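Local structure of 7beta-hydroxysteroid dehydrogenase (Collinsella aerofaciens ATCC 25986, 5GT9) at residues B[146-151]-B[255-260]; B[182-187]-B[219-224]. The protein reduces the 7-oxo group of 7-oxolithocholate with NADPH to give the bile acid ursodeoxycholate, working as a homodimer. All coordinates share one frame; numbering follows the deposited sequence.

Interaction 1. Residues B[146-151]-B[255-260]; sequences GISSSP and RYMGSF. With NAP (NADP nicotinamide-adenine-dinucleotide phosphate), chain C.
Met-257 folds its whole side chain over a run of serines, Ser-148 and Ser-149, and no hydrogen bond crosses between the two segments. Its CG lies 3.6 Å from CB of Ser-148. Bends at chi2 (-55°) and chi3 (-54°) fold SD and CE back over the same serine, with SD 3.7 Å from its OG. A flexible, unbranched thioether suits this place because it can mould itself to a small polar surface without needing a polar partner there. The serines look after their own polarity: OG of Ser-148 bonds to O of Ser-149 at 2.8 Å, and OG of Ser-149 returns the bond to O of Ser-148 at 2.7 Å, meeting it on a lone pair. Pro-151 crosses Met-257 at about a right angle, its CD 3.6 Å from CB of the methionine, while its CG lies 4.0 Å from N of Gly-258, where the backbone itself forms the surface the ring packs on. An alanine in place of Met-257 removes the thioether that covers Ser-148 and would probably leave a gap between it and the end of helix 250-257. Tyr-256 lays one ring face against the ribose of the NADP held largely by the second subunit, and Thr-191 of the second subunit hydrogen-bonds to OH of Tyr-256. The contact sets the end of helix 145-148 and the loop leading to helix 154-173 against the end of helix 250-257, at the dimer interface.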
ATOM      1  N   GLY B 146       9.047   0.119   8.514  1.00  8.35           N
ATOM      2  CA  GLY B 146      10.212  -0.575   9.045  1.00  9.14           C
ATOM      3  C   GLY B 146      10.956  -1.268   7.942  1.00  9.40           C
ATOM      4  O   GLY B 146      12.126  -1.592   8.058  1.00 10.40           O
ATOM      5  N   ILE B 147      10.250  -1.502   6.830  1.00  8.94           N
ATOM      6  CA  ILE B 147      10.881  -2.119   5.654  1.00  9.73           C
ATOM      7  C   ILE B 147      11.317  -1.068   4.642  1.00  9.90           C
ATOM      8  O   ILE B 147      12.454  -1.127   4.150  1.00 10.37           O
ATOM      9  CB  ILE B 147       9.937  -3.133   4.966  1.00  9.24           C
ATOM     10  CG1 ILE B 147       9.576  -4.249   5.935  1.00 10.06           C
ATOM     11  CG2 ILE B 147      10.614  -3.730   3.732  1.00 10.08           C
ATOM     12  CD1 ILE B 147       8.455  -5.140   5.477  1.00 11.24           C
ATOM     13  N   SER B 148      10.452  -0.061   4.399  1.00  9.06           N
ATOM     14  CA  SER B 148      10.652   0.910   3.386  1.00 11.14           C
ATOM     15  C   SER B 148      11.473   2.151   3.751  1.00 10.87           C
ATOM     16  O   SER B 148      11.970   2.791   2.834  1.00 10.64           O
ATOM     17  CB  SER B 148       9.356   1.428   2.863  1.00 10.27           C
ATOM     18  OG  SER B 148       8.627   2.140   3.896  1.00 11.07           O
ATOM     19  N   SER B 149      11.537   2.470   5.048  1.00  9.50           N
ATOM     20  CA  SER B 149      11.914   3.758   5.614  1.00  9.37           C
ATOM     21  C   SER B 149      10.775   4.746   5.510  1.00  8.81           C
ATOM     22  O   SER B 149       9.825   4.564   4.687  1.00  8.67           O
ATOM     23  CB  SER B 149      13.226   4.399   4.984  1.00  8.55           C
ATOM     24  OG  SER B 149      12.905   5.138   3.829  1.00  9.47           O
ATOM     25  N   SER B 150      10.815   5.769   6.357  1.00  9.29           N
ATOM     26  CA  SER B 150       9.733   6.788   6.378  1.00  8.32           C
ATOM     27  C   SER B 150      10.323   8.214   6.335  1.00  9.08           C
ATOM     28  O   SER B 150      10.432   8.910   7.354  1.00  8.18           O
ATOM     29  CB  SER B 150       8.857   6.586   7.641  1.00  8.10           C
ATOM     30  OG  SER B 150       9.667   6.481   8.819  1.00  8.43           O
ATOM     31  N   PRO B 151      10.718   8.661   5.135  1.00  8.89           N
ATOM     32  CA  PRO B 151      11.112  10.075   4.920  1.00  8.55           C
ATOM     33  C   PRO B 151      10.068  11.045   5.493  1.00  8.63           C
ATOM     34  O   PRO B 151       8.806  10.773   5.348  1.00  9.16           O
ATOM     35  CB  PRO B 151      11.170  10.183   3.407  1.00  8.21           C
ATOM     36  CG  PRO B 151      11.479   8.802   2.932  1.00  8.41           C
ATOM     37  CD  PRO B 151      10.683   7.933   3.869  1.00  8.89           C
ATOM     38  N   ARG B 255      13.104   6.772  -2.390  1.00  9.33           N
ATOM     39  CA  ARG B 255      12.640   8.006  -3.094  1.00  9.38           C
ATOM     40  C   ARG B 255      11.132   7.965  -3.272  1.00 10.57           C
ATOM     41  O   ARG B 255      10.429   8.997  -3.032  1.00 10.44           O
ATOM     42  CB  ARG B 255      13.397   8.171  -4.412  1.00  9.35           C
ATOM     43  CG  ARG B 255      14.797   8.620  -4.246  1.00 10.05           C
ATOM     44  CD  ARG B 255      15.476   9.012  -5.549  1.00 11.74           C
ATOM     45  NE  ARG B 255      16.859   9.456  -5.334  1.00 12.24           N
ATOM     46  CZ  ARG B 255      17.961   8.779  -5.712  1.00 14.55           C
ATOM     47  NH1 ARG B 255      17.892   7.612  -6.360  1.00 14.08           N
ATOM     48  NH2 ARG B 255      19.157   9.289  -5.451  1.00 13.38           N
ATOM     49  N   TYR B 256      10.579   6.798  -3.599  1.00  9.11           N
ATOM     50  CA  TYR B 256       9.128   6.626  -3.696  1.00 10.11           C
ATOM     51  C   TYR B 256       8.407   6.941  -2.392  1.00 10.03           C
ATOM     52  O   TYR B 256       7.358   7.599  -2.382  1.00  9.53           O
ATOM     53  CB  TYR B 256       8.749   5.253  -4.223  1.00 10.95           C
ATOM     54  CG  TYR B 256       7.309   5.093  -4.631  1.00 12.77           C
ATOM     55  CD1 TYR B 256       6.854   5.637  -5.828  1.00 14.33           C
ATOM     56  CD2 TYR B 256       6.390   4.412  -3.823  1.00 14.99           C
ATOM     57  CE1 TYR B 256       5.534   5.495  -6.240  1.00 16.95           C
ATOM     58  CE2 TYR B 256       5.050   4.304  -4.219  1.00 16.88           C
ATOM     59  CZ  TYR B 256       4.630   4.833  -5.425  1.00 19.00           C
ATOM     60  OH  TYR B 256       3.262   4.731  -5.831  1.00 21.44           O
ATOM     61  N   MET B 257       9.039   6.575  -1.246  1.00  8.59           N
ATOM     62  CA  MET B 257       8.418   6.838   0.053  1.00  9.95           C
ATOM     63  C   MET B 257       8.413   8.300   0.364  1.00 10.95           C
ATOM     64  O   MET B 257       7.726   8.721   1.253  1.00 12.73           O
ATOM     65  CB  MET B 257       9.099   6.084   1.191  1.00 11.96           C
ATOM     66  CG  MET B 257       8.935   4.573   1.142  1.00 12.42           C
ATOM     67  SD  MET B 257       7.214   4.035   1.072  1.00 13.13           S
ATOM     68  CE  MET B 257       6.547   4.868   2.475  1.00 19.03           C
ATOM     69  N   GLY B 258       9.245   9.078  -0.323  1.00  9.26           N
ATOM     70  CA  GLY B 258       9.287  10.531  -0.099  1.00  9.88           C
ATOM     71  C   GLY B 258       8.321  11.261  -1.019  1.00  9.84           C
ATOM     72  O   GLY B 258       8.323  12.481  -1.020  1.00 10.41           O
ATOM     73  N   SER B 259       7.533  10.545  -1.831  1.00  9.68           N
ATOM     74  CA  SER B 259       6.701  11.167  -2.874  1.00 12.69           C
ATOM     75  C   SER B 259       5.810  12.325  -2.441  1.00 12.69           C
ATOM     76  O   SER B 259       5.443  13.170  -3.293  1.00 12.67           O
ATOM     77  CB  SER B 259       5.727  10.111  -3.472  1.00 14.32           C
ATOM     78  OG  SER B 259       6.449   9.222  -4.256  1.00 17.08           O
ATOM     79  N   PHE B 260       5.299  12.308  -1.221  1.00 14.25           N
ATOM     80  CA  PHE B 260       4.388  13.342  -0.780  1.00 16.05           C
ATOM     81  C   PHE B 260       5.083  14.682  -0.616  1.00 17.95           C
ATOM     82  O   PHE B 260       4.404  15.729  -0.686  1.00 19.08           O
ATOM     83  CB  PHE B 260       3.788  13.013   0.580  1.00 15.22           C
ATOM     84  CG  PHE B 260       2.991  11.747   0.627  1.00 16.65           C
ATOM     85  CD1 PHE B 260       2.219  11.378  -0.458  1.00 18.12           C
ATOM     86  CD2 PHE B 260       2.959  10.954   1.764  1.00 19.21           C
ATOM     87  CE1 PHE B 260       1.452  10.242  -0.406  1.00 20.04           C
ATOM     88  CE2 PHE B 260       2.146   9.806   1.816  1.00 18.99           C
ATOM     89  CZ  PHE B 260       1.437   9.456   0.709  1.00 19.89           C
TER
HETATM   90  PA  NAP C 301       0.776   0.557 -12.057  1.00 17.25           P
HETATM   91  O1A NAP C 301      -0.678   0.879 -12.128  1.00 17.49           O
HETATM   92  O2A NAP C 301       1.872   1.530 -12.322  1.00 14.26           O
HETATM   93  O5B NAP C 301       1.217  -0.640 -13.108  1.00 15.22           O
HETATM   94  C5B NAP C 301       0.253  -1.647 -13.296  1.00 13.23           C
HETATM   95  C4B NAP C 301       0.955  -2.979 -13.441  1.00 12.38           C
HETATM   96  O4B NAP C 301       1.611  -3.014 -14.673  1.00 12.29           O
HETATM   97  C3B NAP C 301       2.058  -3.331 -12.410  1.00 13.14           C
HETATM   98  O3B NAP C 301       1.457  -3.790 -11.177  1.00 13.20           O
HETATM   99  C2B NAP C 301       2.830  -4.384 -13.159  1.00 12.23           C
HETATM  100  O2B NAP C 301       2.439  -5.703 -12.695  1.00 11.58           O
HETATM  101  C1B NAP C 301       2.428  -4.160 -14.654  1.00 11.43           C
HETATM  102  N9A NAP C 301       3.648  -4.028 -15.446  1.00 11.35           N
HETATM  103  C8A NAP C 301       4.706  -3.221 -15.161  1.00 11.26           C
HETATM  104  N7A NAP C 301       5.737  -3.474 -15.988  1.00 12.38           N
HETATM  105  C5A NAP C 301       5.278  -4.418 -16.874  1.00 11.77           C
HETATM  106  C6A NAP C 301       5.893  -5.149 -17.986  1.00 12.26           C
HETATM  107  N6A NAP C 301       7.162  -4.839 -18.336  1.00 13.27           N
HETATM  108  N1A NAP C 301       5.107  -6.066 -18.630  1.00 13.00           N
HETATM  109  C2A NAP C 301       3.845  -6.310 -18.217  1.00 11.56           C
HETATM  110  N3A NAP C 301       3.235  -5.723 -17.172  1.00  9.47           N
HETATM  111  C4A NAP C 301       3.936  -4.796 -16.493  1.00 11.58           C
HETATM  112  O3  NAP C 301       0.860  -0.183 -10.659  1.00 22.05           O
HETATM  113  PN  NAP C 301       2.026  -0.304  -9.570  1.00 23.76           P
HETATM  114  O1N NAP C 301       1.220  -0.048  -8.331  1.00 19.98           O
HETATM  115  O2N NAP C 301       2.684  -1.610  -9.719  1.00 21.94           O
HETATM  116  O5D NAP C 301       2.928   0.972  -9.562  1.00 28.84           O
HETATM  117  C5D NAP C 301       4.215   1.014 -10.057  1.00 38.14           C
HETATM  118  C4D NAP C 301       4.735   2.251  -9.343  1.00 33.44           C
HETATM  119  O4D NAP C 301       4.667   2.115  -7.905  1.00 27.61           O
HETATM  120  C3D NAP C 301       6.160   2.279  -9.749  1.00 38.85           C
HETATM  121  O3D NAP C 301       6.637   3.626  -9.597  1.00 47.89           O
HETATM  122  C2D NAP C 301       6.770   1.355  -8.744  1.00 34.47           C
HETATM  123  O2D NAP C 301       8.034   1.949  -8.482  1.00 49.37           O
HETATM  124  C1D NAP C 301       5.844   1.415  -7.523  1.00 27.52           C
HETATM  125  N1N NAP C 301       5.598   0.111  -6.912  1.00 22.17           N
HETATM  126  C2N NAP C 301       4.390  -0.210  -6.483  1.00 20.62           C
HETATM  127  C3N NAP C 301       4.129  -1.433  -5.882  1.00 19.26           C
HETATM  128  C7N NAP C 301       2.754  -1.801  -5.430  1.00 21.75           C
HETATM  129  O7N NAP C 301       2.641  -2.648  -4.544  1.00 21.70           O
HETATM  130  N7N NAP C 301       1.652  -1.245  -6.009  1.00 21.02           N
HETATM  131  C4N NAP C 301       5.184  -2.311  -5.655  1.00 20.48           C
HETATM  132  C5N NAP C 301       6.447  -1.941  -6.100  1.00 20.29           C
HETATM  133  C6N NAP C 301       6.626  -0.738  -6.716  1.00 23.41           C
HETATM  134  P2B NAP C 301       3.490  -6.976 -12.887  1.00 11.71           P
HETATM  135  O1X NAP C 301       4.689  -6.587 -11.990  1.00 11.73           O
HETATM  136  O2X NAP C 301       3.893  -6.974 -14.320  1.00 11.46           O
HETATM  137  O3X NAP C 301       2.718  -8.147 -12.365  1.00 11.44           O

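Interaction 2. Residues B[182-187]-B[219-224]; sequences EVITLG and DEAFEK. With NAP (NADP nicotinamide-adenine-dinucleotide phosphate), chain D.
Glu-182 and Ile-184, two residues apart on one strand, both project toward the helix and meet Ala-221 in different ways. Ile-184 has CG1 anti to the backbone N (chi1 -171°), which sends the CG1 branch toward the helix, where CD1 lies 3.6 Å from CB of Ala-221; CG2 stands 4.0 Å from that same methyl. Alanine suits this spot because its small side chain lets the helix settle close over the branched isoleucine. Glu-182, also anti at chi1 (-175°), extends its chain alongside the alanine, so that OE2 lies 3.4 Å from CA of Ala-221 and OE1 2.7 Å from its O. Two oxygens so close suggest that the buried carboxyl group holds a proton, and its OE2 finds no partner in the model. One turn on, Lys-224 starts toward the strand but leads its amine away, to a salt bridge of 2.7 Å between its NZ and OE2 of Glu-220. Lys-238 supplies that oxygen with a second positive charge. Just beyond the C-terminal end of the strand, O of Gly-187 comes within 3.1 Å of C4N of the nicotinamide, and Leu-186 packs against the ring and its ribose. Strand 182-186 and helix 219-224 run nearly antiparallel, at 151° with their axes 9.1 Å apart, the alpha/beta layering of the Rossmann fold of short-chain dehydrogenases, with the cofactor at the strand's C-terminal end.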
ATOM      1  N   GLU B 182       6.348 -14.266  16.986  1.00 10.72           N
ATOM      2  CA  GLU B 182       6.082 -13.805  15.633  1.00 10.45           C
ATOM      3  C   GLU B 182       6.076 -12.268  15.628  1.00  9.53           C
ATOM      4  O   GLU B 182       5.691 -11.649  16.615  1.00  9.75           O
ATOM      5  CB  GLU B 182       4.698 -14.259  15.171  1.00 11.66           C
ATOM      6  CG  GLU B 182       4.364 -13.941  13.732  1.00 11.71           C
ATOM      7  CD  GLU B 182       2.904 -14.132  13.443  1.00 14.84           C
ATOM      8  OE1 GLU B 182       2.296 -15.126  13.939  1.00 13.97           O
ATOM      9  OE2 GLU B 182       2.322 -13.233  12.771  1.00 14.15           O
ATOM     10  N   VAL B 183       6.483 -11.703  14.502  1.00 10.25           N
ATOM     11  CA  VAL B 183       6.240 -10.266  14.249  1.00  8.44           C
ATOM     12  C   VAL B 183       5.292 -10.215  13.093  1.00  8.26           C
ATOM     13  O   VAL B 183       5.508 -10.905  12.077  1.00  9.97           O
ATOM     14  CB  VAL B 183       7.561  -9.461  14.009  1.00  8.69           C
ATOM     15  CG1 VAL B 183       8.525 -10.103  13.030  1.00  9.47           C
ATOM     16  CG2 VAL B 183       7.247  -8.030  13.597  1.00  8.49           C
ATOM     17  N   ILE B 184       4.292  -9.371  13.229  1.00  9.35           N
ATOM     18  CA  ILE B 184       3.359  -9.099  12.106  1.00 10.38           C
ATOM     19  C   ILE B 184       3.457  -7.629  11.746  1.00 11.12           C
ATOM     20  O   ILE B 184       3.379  -6.729  12.629  1.00  9.83           O
ATOM     21  CB  ILE B 184       1.895  -9.502  12.432  1.00 13.41           C
ATOM     22  CG1 ILE B 184       1.061  -9.376  11.104  1.00 15.63           C
ATOM     23  CG2 ILE B 184       1.330  -8.691  13.563  1.00 14.25           C
ATOM     24  CD1 ILE B 184      -0.013 -10.392  10.929  1.00 17.67           C
ATOM     25  N   THR B 185       3.731  -7.400  10.452  1.00 11.78           N
ATOM     26  CA  THR B 185       4.070  -6.084   9.899  1.00 11.03           C
ATOM     27  C   THR B 185       2.810  -5.575   9.198  1.00 11.42           C
ATOM     28  O   THR B 185       2.308  -6.237   8.296  1.00 11.25           O
ATOM     29  CB  THR B 185       5.227  -6.205   8.911  1.00 11.95           C
ATOM     30  OG1 THR B 185       6.413  -6.575   9.648  1.00 13.24           O
ATOM     31  CG2 THR B 185       5.465  -4.906   8.187  1.00 13.70           C
ATOM     32  N   LEU B 186       2.223  -4.499   9.742  1.00 11.18           N
ATOM     33  CA  LEU B 186       1.035  -3.912   9.166  1.00 12.12           C
ATOM     34  C   LEU B 186       1.313  -2.824   8.126  1.00 13.50           C
ATOM     35  O   LEU B 186       2.272  -2.088   8.214  1.00 13.19           O
ATOM     36  CB  LEU B 186       0.181  -3.307  10.307  1.00 12.71           C
ATOM     37  CG  LEU B 186      -0.231  -4.253  11.430  1.00 16.34           C
ATOM     38  CD1 LEU B 186      -1.336  -3.641  12.288  1.00 14.48           C
ATOM     39  CD2 LEU B 186      -0.556  -5.640  11.032  1.00 16.35           C
ATOM     40  N   GLY B 187       0.412  -2.748   7.154  1.00 13.68           N
ATOM     41  CA  GLY B 187       0.240  -1.569   6.363  1.00 14.77           C
ATOM     42  C   GLY B 187      -0.964  -0.824   6.869  1.00 16.59           C
ATOM     43  O   GLY B 187      -1.396  -0.977   8.018  1.00 18.08           O
ATOM     44  N   ASP B 219      -6.218 -11.843  13.257  1.00 14.33           N
ATOM     45  CA  ASP B 219      -6.546 -13.222  12.897  1.00 13.99           C
ATOM     46  C   ASP B 219      -5.401 -13.839  12.114  1.00 12.70           C
ATOM     47  O   ASP B 219      -5.065 -14.991  12.357  1.00 12.22           O
ATOM     48  CB  ASP B 219      -7.817 -13.313  12.005  1.00 15.46           C
ATOM     49  CG  ASP B 219      -9.109 -13.028  12.780  1.00 20.06           C
ATOM     50  OD1 ASP B 219      -9.117 -13.099  14.025  1.00 21.21           O
ATOM     51  OD2 ASP B 219     -10.142 -12.761  12.097  1.00 19.50           O
ATOM     52  N   GLU B 220      -4.825 -13.103  11.171  1.00 11.80           N
ATOM     53  CA  GLU B 220      -3.708 -13.657  10.375  1.00 12.11           C
ATOM     54  C   GLU B 220      -2.505 -13.948  11.277  1.00 11.86           C
ATOM     55  O   GLU B 220      -1.917 -15.014  11.213  1.00 13.71           O
ATOM     56  CB  GLU B 220      -3.336 -12.783   9.214  1.00 13.09           C
ATOM     57  CG  GLU B 220      -2.220 -13.418   8.408  1.00 13.61           C
ATOM     58  CD  GLU B 220      -1.855 -12.719   7.120  1.00 16.56           C
ATOM     59  OE1 GLU B 220      -2.380 -11.621   6.809  1.00 16.36           O
ATOM     60  OE2 GLU B 220      -0.986 -13.309   6.415  1.00 17.54           O
ATOM     61  N   ALA B 221      -2.203 -13.024  12.170  1.00 12.17           N
ATOM     62  CA  ALA B 221      -1.104 -13.215  13.073  1.00 13.05           C
ATOM     63  C   ALA B 221      -1.299 -14.503  13.885  1.00 13.24           C
ATOM     64  O   ALA B 221      -0.391 -15.298  14.005  1.00 14.70           O
ATOM     65  CB  ALA B 221      -0.917 -12.033  13.981  1.00 13.71           C
ATOM     66  N   PHE B 222      -2.465 -14.722  14.452  1.00 12.29           N
ATOM     67  CA  PHE B 222      -2.616 -15.962  15.225  1.00 12.14           C
ATOM     68  C   PHE B 222      -2.635 -17.228  14.386  1.00 12.92           C
ATOM     69  O   PHE B 222      -2.244 -18.265  14.875  1.00 12.77           O
ATOM     70  CB  PHE B 222      -3.816 -15.889  16.167  1.00 12.38           C
ATOM     71  CG  PHE B 222      -3.529 -15.081  17.384  1.00 13.08           C
ATOM     72  CD1 PHE B 222      -2.881 -15.647  18.459  1.00 13.99           C
ATOM     73  CD2 PHE B 222      -3.916 -13.763  17.483  1.00 13.37           C
ATOM     74  CE1 PHE B 222      -2.566 -14.896  19.585  1.00 13.43           C
ATOM     75  CE2 PHE B 222      -3.689 -13.028  18.632  1.00 13.73           C
ATOM     76  CZ  PHE B 222      -2.998 -13.578  19.680  1.00 14.40           C
ATOM     77  N   GLU B 223      -3.148 -17.158  13.175  1.00 14.92           N
ATOM     78  CA  GLU B 223      -3.125 -18.273  12.267  1.00 16.98           C
ATOM     79  C   GLU B 223      -1.747 -18.774  12.056  1.00 17.71           C
ATOM     80  O   GLU B 223      -1.544 -19.988  11.931  1.00 19.73           O
ATOM     81  CB  GLU B 223      -3.718 -17.902  10.895  1.00 21.19           C
ATOM     82  CG  GLU B 223      -5.221 -17.777  10.861  1.00 30.94           C
ATOM     83  CD  GLU B 223      -5.717 -17.167   9.548  1.00 40.26           C
ATOM     84  OE1 GLU B 223      -4.995 -17.317   8.518  1.00 47.49           O
ATOM     85  OE2 GLU B 223      -6.806 -16.530   9.566  1.00 44.13           O
ATOM     86  N   LYS B 224      -0.761 -17.857  12.004  1.00 14.60           N
ATOM     87  CA  LYS B 224       0.601 -18.178  11.602  1.00 16.47           C
ATOM     88  C   LYS B 224       1.578 -18.348  12.758  1.00 13.64           C
ATOM     89  O   LYS B 224       2.700 -18.731  12.513  1.00 14.51           O
ATOM     90  CB  LYS B 224       1.080 -17.116  10.603  1.00 17.25           C
ATOM     91  CG  LYS B 224       0.251 -17.207   9.344  1.00 17.94           C
ATOM     92  CD  LYS B 224       0.612 -16.338   8.201  1.00 20.00           C
ATOM     93  CE  LYS B 224      -0.275 -16.705   6.985  1.00 19.42           C
ATOM     94  NZ  LYS B 224      -0.001 -15.752   5.891  1.00 18.88           N
TER
HETATM   95  PA  NAP D 301      -3.813   1.696  17.631  1.00 17.62           P
HETATM   96  O1A NAP D 301      -4.088   0.350  17.009  1.00 16.71           O
HETATM   97  O2A NAP D 301      -4.995   2.501  18.080  1.00 19.30           O
HETATM   98  O5B NAP D 301      -2.887   1.502  18.932  1.00 14.75           O
HETATM   99  C5B NAP D 301      -3.412   0.821  20.051  1.00 16.25           C
HETATM  100  C4B NAP D 301      -3.321   1.673  21.313  1.00 16.58           C
HETATM  101  O4B NAP D 301      -2.012   1.787  21.831  1.00 14.75           O
HETATM  102  C3B NAP D 301      -3.801   3.084  21.092  1.00 16.37           C
HETATM  103  O3B NAP D 301      -5.207   3.112  20.989  1.00 18.13           O
HETATM  104  C2B NAP D 301      -3.202   3.805  22.271  1.00 15.05           C
HETATM  105  O2B NAP D 301      -4.260   4.052  23.240  1.00 15.83           O
HETATM  106  C1B NAP D 301      -2.084   2.857  22.727  1.00 14.11           C
HETATM  107  N9A NAP D 301      -0.895   3.672  22.863  1.00 14.93           N
HETATM  108  C8A NAP D 301      -0.340   4.537  21.942  1.00 13.78           C
HETATM  109  N7A NAP D 301       0.706   5.155  22.486  1.00 13.60           N
HETATM  110  C5A NAP D 301       0.863   4.717  23.730  1.00 14.34           C
HETATM  111  C6A NAP D 301       1.716   5.035  24.827  1.00 15.91           C
HETATM  112  N6A NAP D 301       2.761   5.934  24.703  1.00 16.08           N
HETATM  113  N1A NAP D 301       1.541   4.323  25.933  1.00 15.50           N
HETATM  114  C2A NAP D 301       0.551   3.404  26.105  1.00 15.17           C
HETATM  115  N3A NAP D 301      -0.286   3.093  25.145  1.00 14.07           N
HETATM  116  C4A NAP D 301      -0.184   3.720  23.963  1.00 13.82           C
HETATM  117  O3  NAP D 301      -2.778   2.700  16.903  1.00 17.49           O
HETATM  118  PN  NAP D 301      -2.056   2.633  15.478  1.00 17.00           P
HETATM  119  O1N NAP D 301      -1.375   3.994  15.277  1.00 16.11           O
HETATM  120  O2N NAP D 301      -3.077   2.099  14.496  1.00 17.01           O
HETATM  121  O5D NAP D 301      -0.830   1.636  15.762  1.00 18.72           O
HETATM  122  C5D NAP D 301      -1.060   0.274  16.131  1.00 17.83           C
HETATM  123  C4D NAP D 301       0.123  -0.538  15.587  1.00 15.78           C
HETATM  124  O4D NAP D 301      -0.103  -0.819  14.198  1.00 16.03           O
HETATM  125  C3D NAP D 301       1.464   0.157  15.682  1.00 15.46           C
HETATM  126  O3D NAP D 301       2.464  -0.740  16.124  1.00 13.60           O
HETATM  127  C2D NAP D 301       1.726   0.653  14.283  1.00 15.12           C
HETATM  128  O2D NAP D 301       3.096   0.859  13.966  1.00 14.60           O
HETATM  129  C1D NAP D 301       1.026  -0.411  13.428  1.00 14.71           C
HETATM  130  N1N NAP D 301       0.630   0.155  12.120  1.00 16.67           N
HETATM  131  C2N NAP D 301      -0.595   0.733  12.000  1.00 17.31           C
HETATM  132  C3N NAP D 301      -0.973   1.307  10.801  1.00 16.17           C
HETATM  133  C7N NAP D 301      -2.311   1.924  10.599  1.00 18.57           C
HETATM  134  O7N NAP D 301      -2.593   2.163   9.444  1.00 21.63           O
HETATM  135  N7N NAP D 301      -3.210   2.090  11.622  1.00 19.30           N
HETATM  136  C4N NAP D 301      -0.107   1.232   9.723  1.00 16.50           C
HETATM  137  C5N NAP D 301       1.105   0.570   9.838  1.00 17.12           C
HETATM  138  C6N NAP D 301       1.475   0.074  11.094  1.00 17.27           C
HETATM  139  P2B NAP D 301      -4.057   5.176  24.424  1.00 15.65           P
HETATM  140  O1X NAP D 301      -5.280   5.040  25.341  1.00 17.24           O
HETATM  141  O2X NAP D 301      -2.827   4.957  25.158  1.00 16.48           O
HETATM  142  O3X NAP D 301      -4.161   6.500  23.679  1.00 16.80           O

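In the fold
Following the chain from the N terminus, residues 146-151 come first, just after strand 136-143. Helix 154-173 then leads to strand 179-186, where interaction 2 begins; it closes its loop of 31 residues on helix 214-224, before the last strand, 230-232. Interaction 1 closes much later, when helix 250-257 returns to residues 146-151, so the shorter loop lies wholly within the longer one and the two do not cross. Interaction 2 joins the central sheet to a covering helix; interaction 1 fastens the C-terminal region, which is required for activity, to the active-site side of the subunit. Their centres are 22 Å apart, yet they touch where CD1 of Ile-147 packs 4.0 Å from CG2 of Thr-185.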